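Local atomic coordinates of transcriptional repressor (Vibrio fischeri, PDB entry 3KV1), a protein that probably binds a sugar effector through this domain and thereby regulates transcription, as a repressor of the SorC family. Residues 18-23 with 258-263; 75-80 with 108-113. One frame throughout, in Å; residues are numbered along the deposited sequence.

Contact 1: 18-23 with 258-263; sequences EKFNLK and ALLNLA
Two terminal helices of the putative sugar-binding domain meet here, the C-terminal end of helix 10-20 lying against the last turns of helix 253-264. Lys19 is the side chain to follow. Its CB, 4.3 Å from Leu260 CD2, starts toward the partner helix. With CG anti to the backbone N (chi1 -163°), the chain passes over the Phe20 ring, CG standing above the centre of one face, while the same CG lies 3.9 Å from Ala263 CB. A bend at chi2 (69°) carries the chain along Ala263, where CE settles 3.5 Å from Ala263 CB. Lys19 as a whole is exposed.

The Phe20 side chain crosses Leu259 at about a right angle. Its CE2 is 3.9 Å from Leu259 CB, its CZ touches Ala263 CB at 4.0 Å, and Leu259 O sits at the ring edge, near CZ. That carbonyl already accepts the helical bond from Ala263 N. Beyond the pair, Met238 of helix 234-242 touches Phe20, and Leu259 reaches Leu249 of strand 248-252. No hydrogen bond or salt bridge joins the two segments, so shape and apolar burial hold them together, with the methylenes of a lysine serving as hydrocarbon.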
loop_
_atom_site.group_PDB
_atom_site.type_symbol
_atom_site.label_atom_id
_atom_site.label_comp_id
_atom_site.label_asym_id
_atom_site.label_seq_id
_atom_site.Cartn_x
_atom_site.Cartn_y
_atom_site.Cartn_z
ATOM N N GLU A 18 -1.170 25.743 -28.501
ATOM C CA GLU A 18 -0.151 26.422 -29.277
ATOM C C GLU A 18 0.848 27.113 -28.368
ATOM O O GLU A 18 2.050 27.016 -28.565
ATOM C CB GLU A 18 -0.798 27.443 -30.212
ATOM C CG GLU A 18 -0.170 27.476 -31.582
ATOM C CD GLU A 18 -0.614 28.676 -32.398
ATOM O OE1 GLU A 18 -1.397 29.506 -31.872
ATOM O OE2 GLU A 18 -0.173 28.791 -33.564
ATOM N N LYS A 19 0.341 27.809 -27.358
ATOM C CA LYS A 19 1.197 28.617 -26.509
ATOM C C LYS A 19 2.123 27.786 -25.617
ATOM O O LYS A 19 3.264 28.185 -25.378
ATOM C CB LYS A 19 0.335 29.572 -25.656
ATOM C CG LYS A 19 1.099 30.725 -25.038
ATOM C CD LYS A 19 1.531 31.690 -26.137
ATOM C CE LYS A 19 2.079 32.984 -25.572
ATOM N NZ LYS A 19 2.886 33.734 -26.580
ATOM N N PHE A 20 1.634 26.643 -25.125
ATOM C CA PHE A 20 2.361 25.894 -24.109
ATOM C C PHE A 20 2.880 24.547 -24.603
ATOM O O PHE A 20 3.328 23.730 -23.809
ATOM C CB PHE A 20 1.507 25.741 -22.842
ATOM C CG PHE A 20 1.195 27.059 -22.171
ATOM C CD1 PHE A 20 2.208 27.796 -21.563
ATOM C CD2 PHE A 20 -0.100 27.579 -22.181
ATOM C CE1 PHE A 20 1.931 29.024 -20.950
ATOM C CE2 PHE A 20 -0.388 28.810 -21.576
ATOM C CZ PHE A 20 0.626 29.531 -20.961
ATOM N N ASN A 21 2.830 24.338 -25.914
ATOM C CA ASN A 21 3.328 23.106 -26.498
ATOM C C ASN A 21 2.681 21.859 -25.878
ATOM O O ASN A 21 3.364 20.912 -25.512
ATOM C CB ASN A 21 4.831 23.041 -26.304
ATOM C CG ASN A 21 5.549 22.778 -27.573
ATOM O OD1 ASN A 21 5.809 21.621 -27.926
ATOM N ND2 ASN A 21 5.863 23.851 -28.303
ATOM N N LEU A 22 1.360 21.867 -25.748
ATOM C CA LEU A 22 0.668 20.732 -25.172
ATOM C C LEU A 22 0.235 19.802 -26.274
ATOM O O LEU A 22 0.150 20.184 -27.450
ATOM C CB LEU A 22 -0.591 21.196 -24.446
ATOM C CG LEU A 22 -0.309 22.237 -23.351
ATOM C CD1 LEU A 22 -1.617 22.931 -22.897
ATOM C CD2 LEU A 22 0.336 21.502 -22.195
ATOM N N LYS A 23 -0.080 18.585 -25.879
ATOM C CA LYS A 23 -0.823 17.655 -26.726
ATOM C C LYS A 23 -2.321 18.005 -26.745
ATOM O O LYS A 23 -2.976 17.883 -27.774
ATOM C CB LYS A 23 -0.667 16.225 -26.187
ATOM C CG LYS A 23 0.714 15.620 -26.507
ATOM C CD LYS A 23 0.727 14.061 -26.277
ATOM C CE LYS A 23 2.130 13.443 -26.251
ATOM N NZ LYS A 23 1.960 11.945 -26.176
ATOM N N ALA A 258 -6.360 33.330 -17.598
ATOM C CA ALA A 258 -5.249 33.845 -16.779
ATOM C C ALA A 258 -3.882 33.486 -17.373
ATOM O O ALA A 258 -2.979 34.345 -17.413
ATOM C CB ALA A 258 -5.338 33.312 -15.333
ATOM N N LEU A 259 -3.749 32.233 -17.812
ATOM C CA LEU A 259 -2.502 31.694 -18.383
ATOM C C LEU A 259 -2.149 32.416 -19.675
ATOM O O LEU A 259 -0.981 32.758 -19.898
ATOM C CB LEU A 259 -2.645 30.211 -18.671
ATOM C CG LEU A 259 -2.802 29.370 -17.391
ATOM C CD1 LEU A 259 -3.154 27.953 -17.766
ATOM C CD2 LEU A 259 -1.545 29.445 -16.534
ATOM N N LEU A 260 -3.157 32.637 -20.527
ATOM C CA LEU A 260 -2.927 33.315 -21.805
ATOM C C LEU A 260 -2.549 34.770 -21.582
ATOM O O LEU A 260 -1.705 35.321 -22.296
ATOM C CB LEU A 260 -4.139 33.197 -22.734
ATOM C CG LEU A 260 -4.396 31.751 -23.177
ATOM C CD1 LEU A 260 -5.733 31.671 -23.918
ATOM C CD2 LEU A 260 -3.240 31.253 -24.045
ATOM N N ASN A 261 -3.198 35.407 -20.609
ATOM C CA ASN A 261 -2.821 36.753 -20.221
ATOM C C ASN A 261 -1.404 36.841 -19.676
ATOM O O ASN A 261 -0.643 37.726 -20.065
ATOM C CB ASN A 261 -3.810 37.292 -19.186
ATOM C CG ASN A 261 -3.630 38.764 -18.924
ATOM O OD1 ASN A 261 -3.785 39.599 -19.835
ATOM N ND2 ASN A 261 -3.347 39.107 -17.669
ATOM N N LEU A 262 -1.044 35.919 -18.780
ATOM C CA LEU A 262 0.295 35.924 -18.198
ATOM C C LEU A 262 1.358 35.710 -19.295
ATOM O O LEU A 262 2.421 36.333 -19.278
ATOM C CB LEU A 262 0.428 34.787 -17.163
ATOM C CG LEU A 262 -0.365 34.984 -15.867
ATOM C CD1 LEU A 262 -0.320 33.725 -14.968
ATOM C CD2 LEU A 262 0.177 36.218 -15.135
ATOM N N ALA A 263 1.074 34.810 -20.236
ATOM C CA ALA A 263 2.016 34.519 -21.318
ATOM C C ALA A 263 2.170 35.686 -22.296
ATOM O O ALA A 263 3.287 36.012 -22.716
ATOM C CB ALA A 263 1.604 33.229 -22.063
#

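Contact 2: 75-80 with 108-113; sequences GIVTQR and AKKYGG
Gln79 folds back on itself, with CG anti to the carbonyl carbon and a bend at chi2 (-62°), and so brings its amide beside the end of helix 100-111. NE2 donates to Lys110 O at 3.1 Å, within the plane of that carbonyl, and also to Val77 O of its own loop, from well above the carbonyl plane; these two acceptors fix the amide's rotation. A water lies within hydrogen-bonding distance of both Gln79 OE1 and Lys109 O.

Next along the loop, Arg80 N gives a nearly straight bond to Tyr111 O (2.8 Å, 169°), close to the C=O axis. The helix stops here: Gly112 has positive phi, and its CA packs 3.3 Å from Gln79 OE1. In this Rossmann-like α/β domain, the loop before strand 83-86 thus covers the helix exit.

Arg80 CG takes the crowded position between N and C, and bends at chi2 and chi3 curl the guanidinium back so that NE and NH2 both grip Thr78 O. Tyr111 CD2 lies 3.9 Å from Arg80 CZ, over one guanidinium face, the ring edge-on with planes 85° apart. Val77 CG2 covers a face of that ring, while Tyr111 OH bonds to Ser46 O of helix 34-52, and Arg80 NH1 to Leu53 O just past that helix.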
loop_
_atom_site.group_PDB
_atom_site.type_symbol
_atom_site.label_atom_id
_atom_site.label_comp_id
_atom_site.label_asym_id
_atom_site.label_seq_id
_atom_site.Cartn_x
_atom_site.Cartn_y
_atom_site.Cartn_z
ATOM N N GLY A 75 -18.748 8.653 -14.126
ATOM C CA GLY A 75 -19.133 8.469 -15.511
ATOM C C GLY A 75 -18.963 7.018 -15.953
ATOM O O GLY A 75 -18.404 6.192 -15.234
ATOM N N ILE A 76 -19.452 6.706 -17.143
ATOM C CA ILE A 76 -19.300 5.374 -17.725
ATOM C C ILE A 76 -17.953 5.244 -18.402
ATOM O O ILE A 76 -17.620 6.046 -19.285
ATOM C CB ILE A 76 -20.298 5.174 -18.856
ATOM C CG1 ILE A 76 -21.717 5.174 -18.299
ATOM C CG2 ILE A 76 -20.003 3.845 -19.623
ATOM C CD1 ILE A 76 -22.767 5.097 -19.397
ATOM N N VAL A 77 -17.192 4.234 -18.006
ATOM C CA VAL A 77 -15.950 3.936 -18.692
ATOM C C VAL A 77 -15.915 2.450 -19.052
ATOM O O VAL A 77 -16.496 1.589 -18.366
ATOM C CB VAL A 77 -14.721 4.328 -17.847
ATOM C CG1 VAL A 77 -14.730 5.831 -17.536
ATOM C CG2 VAL A 77 -14.673 3.503 -16.580
ATOM N N THR A 78 -15.282 2.156 -20.178
ATOM C CA THR A 78 -15.091 0.779 -20.589
ATOM C C THR A 78 -14.069 0.099 -19.680
ATOM O O THR A 78 -13.116 0.728 -19.222
ATOM C CB THR A 78 -14.597 0.750 -22.029
ATOM O OG1 THR A 78 -15.516 1.498 -22.836
ATOM C CG2 THR A 78 -14.511 -0.663 -22.522
ATOM N N GLN A 79 -14.270 -1.182 -19.399
ATOM C CA GLN A 79 -13.342 -1.890 -18.528
ATOM C C GLN A 79 -12.099 -2.326 -19.311
ATOM O O GLN A 79 -12.218 -2.892 -20.410
ATOM C CB GLN A 79 -14.040 -3.095 -17.870
ATOM C CG GLN A 79 -15.320 -2.673 -17.108
ATOM C CD GLN A 79 -15.006 -1.705 -15.961
ATOM O OE1 GLN A 79 -14.471 -2.111 -14.939
ATOM N NE2 GLN A 79 -15.333 -0.422 -16.142
ATOM N N ARG A 80 -10.911 -2.042 -18.773
ATOM C CA ARG A 80 -9.692 -2.517 -19.405
ATOM C C ARG A 80 -8.646 -2.802 -18.353
ATOM O O ARG A 80 -8.667 -2.190 -17.276
ATOM C CB ARG A 80 -9.191 -1.522 -20.479
ATOM C CG ARG A 80 -8.266 -0.366 -20.032
ATOM C CD ARG A 80 -8.934 0.660 -19.093
ATOM N NE ARG A 80 -10.235 1.186 -19.525
ATOM C CZ ARG A 80 -10.433 2.246 -20.307
ATOM N NH1 ARG A 80 -9.412 2.923 -20.827
ATOM N NH2 ARG A 80 -11.667 2.656 -20.557
ATOM N N ALA A 108 -8.374 1.670 -10.166
ATOM C CA ALA A 108 -8.411 0.287 -10.630
ATOM C C ALA A 108 -9.821 -0.293 -10.605
ATOM O O ALA A 108 -10.237 -1.043 -11.486
ATOM C CB ALA A 108 -7.411 -0.596 -9.789
ATOM N N LYS A 109 -10.581 0.063 -9.586
ATOM C CA LYS A 109 -11.928 -0.452 -9.518
ATOM C C LYS A 109 -12.796 0.103 -10.632
ATOM O O LYS A 109 -13.602 -0.626 -11.239
ATOM C CB LYS A 109 -12.533 -0.146 -8.159
ATOM C CG LYS A 109 -13.967 -0.623 -8.061
ATOM C CD LYS A 109 -14.548 -0.430 -6.666
ATOM C CE LYS A 109 -16.025 -0.847 -6.623
ATOM N NZ LYS A 109 -16.680 -0.429 -5.345
ATOM N N LYS A 110 -12.648 1.399 -10.868
ATOM C CA LYS A 110 -13.429 2.141 -11.865
ATOM C C LYS A 110 -13.147 1.702 -13.294
ATOM O O LYS A 110 -14.079 1.472 -14.079
ATOM C CB LYS A 110 -13.104 3.644 -11.722
ATOM C CG LYS A 110 -13.710 4.503 -12.843
ATOM C CD LYS A 110 -13.474 6.023 -12.606
ATOM C CE LYS A 110 -14.091 6.837 -13.743
ATOM N NZ LYS A 110 -13.796 8.289 -13.571
ATOM N N TYR A 111 -11.856 1.579 -13.626
ATOM C CA TYR A 111 -11.447 1.317 -15.011
ATOM C C TYR A 111 -11.274 -0.164 -15.282
ATOM O O TYR A 111 -11.092 -0.570 -16.428
ATOM C CB TYR A 111 -10.147 2.058 -15.325
ATOM C CG TYR A 111 -10.403 3.542 -15.586
ATOM C CD1 TYR A 111 -10.261 4.491 -14.560
ATOM C CD2 TYR A 111 -10.777 3.986 -16.849
ATOM C CE1 TYR A 111 -10.513 5.829 -14.792
ATOM C CE2 TYR A 111 -11.022 5.358 -17.096
ATOM C CZ TYR A 111 -10.891 6.257 -16.048
ATOM O OH TYR A 111 -11.144 7.591 -16.264
ATOM N N GLY A 112 -11.358 -0.960 -14.225
ATOM C CA GLY A 112 -11.217 -2.397 -14.353
ATOM C C GLY A 112 -9.811 -2.969 -14.462
ATOM O O GLY A 112 -9.613 -3.973 -15.161
ATOM N N GLY A 113 -8.838 -2.395 -13.773
ATOM C CA GLY A 113 -7.486 -2.956 -13.793
ATOM C C GLY A 113 -6.880 -3.244 -12.419
ATOM O O GLY A 113 -7.562 -3.782 -11.548
HETATM O O HOH W 1 -16.147 -0.825 -12.635
#

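Both contacts fall within one putative sugar-binding domain, yet they lie well apart on its surface: their centres are 32 Å from each other and their nearest atoms about 15 Å. Contact 1 joins the two ends of the modelled chain, pairing helix 10-20 with helix 253-264 across 234 intervening residues. Contact 2 is nested inside that long loop and spans only 27 residues, linking the loop before strand 83-86 to helix 100-111. Strands 24-28 and 248-252, near contact 1, and strands 83-86 and 114-116, near contact 2, belong to the same mixed sheet. One contact therefore brings the first and last helices of the modelled chain together, while the other joins neighbouring elements locally.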